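Non-ribosomal peptide synthetase (Methanobrevibacter ruminantium, PDB 6VTJ) is an archaeal peptide synthetase whose carrier domain probably holds peptide intermediates on a phosphopantetheine arm and whose reductase domain probably releases them by NAD(P)H-dependent reduction. Local coordinates at residues 45-50 with 429-434. Residues are numbered along the deposited sequence; the frame is centred on the assembly and turned at random.
With PNS (4'-phosphopantetheine), chain B.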
loop_
_atom_site.group_PDB
_atom_site.type_symbol
_atom_site.label_atom_id
_atom_site.label_comp_id
_atom_site.label_asym_id
_atom_site.label_seq_id
_atom_site.Cartn_x
_atom_site.Cartn_y
_atom_site.Cartn_z
ATOM N N THR A 45 -2.573 7.326 -19.396
ATOM C CA THR A 45 -2.740 7.152 -17.966
ATOM C C THR A 45 -2.325 5.742 -17.573
ATOM O O THR A 45 -2.083 4.873 -18.418
ATOM C CB THR A 45 -4.189 7.392 -17.541
ATOM O OG1 THR A 45 -5.027 6.429 -18.195
ATOM C CG2 THR A 45 -4.626 8.812 -17.907
ATOM N N SER A 46 -2.278 5.529 -16.259
ATOM C CA SER A 46 -1.890 4.233 -15.724
ATOM C C SER A 46 -2.886 3.143 -16.103
ATOM O O SER A 46 -2.495 1.984 -16.267
ATOM C CB SER A 46 -1.755 4.332 -14.211
ATOM O OG SER A 46 -3.043 4.519 -13.643
ATOM N N LEU A 47 -4.169 3.483 -16.252
ATOM C CA LEU A 47 -5.127 2.461 -16.656
ATOM C C LEU A 47 -5.125 2.243 -18.165
ATOM O O LEU A 47 -5.382 1.123 -18.619
ATOM C CB LEU A 47 -6.527 2.824 -16.163
ATOM C CG LEU A 47 -6.662 2.797 -14.632
ATOM C CD1 LEU A 47 -8.092 3.063 -14.187
ATOM C CD2 LEU A 47 -6.143 1.474 -14.061
ATOM N N ILE A 48 -4.834 3.280 -18.955
ATOM C CA ILE A 48 -4.662 3.062 -20.389
ATOM C C ILE A 48 -3.385 2.277 -20.653
ATOM O O ILE A 48 -3.271 1.578 -21.669
ATOM C CB ILE A 48 -4.667 4.405 -21.143
ATOM C CG1 ILE A 48 -6.013 5.112 -20.979
ATOM C CG2 ILE A 48 -4.393 4.201 -22.607
ATOM C CD1 ILE A 48 -5.987 6.549 -21.452
ATOM N N ALA A 49 -2.403 2.377 -19.753
ATOM C CA ALA A 49 -1.185 1.593 -19.908
ATOM C C ALA A 49 -1.485 0.103 -19.912
ATOM O O ALA A 49 -0.785 -0.675 -20.575
ATOM C CB ALA A 49 -0.193 1.936 -18.801
ATOM N N SER A 50 -2.537 -0.316 -19.202
ATOM C CA SER A 50 -2.881 -1.732 -19.198
ATOM C C SER A 50 -3.461 -2.148 -20.542
ATOM O O SER A 50 -3.203 -3.263 -21.016
ATOM C CB SER A 50 -3.848 -2.061 -18.055
ATOM O OG SER A 50 -5.119 -1.463 -18.223
ATOM N N ASN A 429 -10.974 -8.164 -19.488
ATOM C CA ASN A 429 -11.143 -9.157 -18.436
ATOM C C ASN A 429 -9.860 -9.415 -17.653
ATOM O O ASN A 429 -9.932 -9.805 -16.485
ATOM C CB ASN A 429 -11.636 -10.468 -19.033
ATOM C CG ASN A 429 -13.066 -10.399 -19.491
ATOM O OD1 ASN A 429 -13.803 -9.484 -19.133
ATOM N ND2 ASN A 429 -13.471 -11.379 -20.287
ATOM N N ILE A 430 -8.685 -9.247 -18.266
ATOM C CA ILE A 430 -7.437 -9.538 -17.570
ATOM C C ILE A 430 -6.748 -8.271 -17.076
ATOM O O ILE A 430 -5.622 -8.341 -16.548
ATOM C CB ILE A 430 -6.485 -10.375 -18.435
ATOM C CG1 ILE A 430 -6.022 -9.575 -19.657
ATOM C CG2 ILE A 430 -7.143 -11.716 -18.806
ATOM C CD1 ILE A 430 -4.893 -10.249 -20.450
ATOM N N GLN A 431 -7.415 -7.119 -17.198
ATOM C CA GLN A 431 -6.868 -5.861 -16.698
ATOM C C GLN A 431 -6.340 -6.017 -15.279
ATOM O O GLN A 431 -5.201 -5.632 -14.979
ATOM C CB GLN A 431 -7.943 -4.778 -16.747
ATOM C CG GLN A 431 -7.556 -3.483 -16.036
ATOM C CD GLN A 431 -8.459 -2.328 -16.429
ATOM O OE1 GLN A 431 -8.674 -2.072 -17.612
ATOM N NE2 GLN A 431 -9.001 -1.632 -15.437
ATOM N N GLY A 432 -7.147 -6.628 -14.409
ATOM C CA GLY A 432 -6.782 -6.899 -13.038
ATOM C C GLY A 432 -5.387 -7.463 -12.963
ATOM O O GLY A 432 -4.463 -6.772 -12.506
ATOM N N ILE A 433 -5.193 -8.669 -13.503
ATOM C CA ILE A 433 -3.890 -9.288 -13.301
ATOM C C ILE A 433 -2.819 -8.504 -14.047
ATOM O O ILE A 433 -1.657 -8.468 -13.614
ATOM C CB ILE A 433 -3.903 -10.774 -13.700
ATOM C CG1 ILE A 433 -4.393 -10.955 -15.134
ATOM C CG2 ILE A 433 -4.762 -11.572 -12.748
ATOM C CD1 ILE A 433 -4.261 -12.371 -15.612
ATOM N N ILE A 434 -3.192 -7.805 -15.127
ATOM C CA ILE A 434 -2.195 -7.036 -15.863
ATOM C C ILE A 434 -1.710 -5.869 -15.021
ATOM O O ILE A 434 -0.501 -5.601 -14.957
ATOM C CB ILE A 434 -2.739 -6.551 -17.225
ATOM C CG1 ILE A 434 -2.854 -7.708 -18.225
ATOM C CG2 ILE A 434 -1.827 -5.512 -17.799
ATOM C CD1 ILE A 434 -1.604 -8.565 -18.346
HETATM O O23 PNS B . -2.378 6.162 -11.896
HETATM P P24 PNS B . -3.271 5.089 -12.319
HETATM O O26 PNS B . -4.681 5.303 -12.150
HETATM O O27 PNS B . -2.984 3.947 -11.333
HETATM C C28 PNS B . -3.366 2.626 -11.580
HETATM C C29 PNS B . -2.689 1.633 -10.651
HETATM C C30 PNS B . -3.240 0.267 -10.946
HETATM C C31 PNS B . -1.196 1.610 -10.930
HETATM C C32 PNS B . -3.013 2.007 -9.189
HETATM O O33 PNS B . -4.388 2.257 -9.089
HETATM C C34 PNS B . -2.567 0.956 -8.187
HETATM O O35 PNS B . -1.401 0.750 -8.064
HETATM N N36 PNS B . -3.491 0.307 -7.479
HETATM C C37 PNS B . -3.238 -0.663 -6.464
HETATM C C38 PNS B . -3.056 -0.074 -5.085
HETATM C C39 PNS B . -3.086 -1.119 -4.018
HETATM O O40 PNS B . -3.841 -2.032 -4.058
HETATM N N41 PNS B . -2.242 -0.944 -3.055
HETATM O O HOH W 1 -7.474 -2.732 -19.729
#
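The hydroxyl of S50, opposite Q431, is gripped by two bonds: OG donates to L47 O at 2.6 Å, and a water donates to OG. The same water donates to Q431 OE1 at 2.5 Å and so bridges the helices where S50 OG and Q431 OE1, 3.7 Å apart, make no direct bond. With OG between backbone N and carbonyl carbon (chi1 67°), this small serine turns its hydroxyl back onto L47 O, OG lying 20° off that carbonyl's plane. Glutamine suits the far side because its extended chain, CG anti to the backbone N (chi1 170°), brings an amide oxygen that accepts from the water. S50 CB meets I434 CG2 at 4.0 Å. An alanine at S50 would probably leave the bridging water without its serine acceptor and L47 O without its hydroxyl donor. One turn back, S46 OG is bonded to P24 of phosphopantetheine, the attachment characteristic of carrier proteins, and L47 CD2 lies 3.9 Å from its C28. Helix 46-58 of the carrier packs against short helix 431-435, probably as part of the carrier-reductase interface; branched, apolar I434 also reaches I53, I54 and L57, while helix 65-70 covers S46, A49 and S50 and helix 338-349 backs I430 and I433.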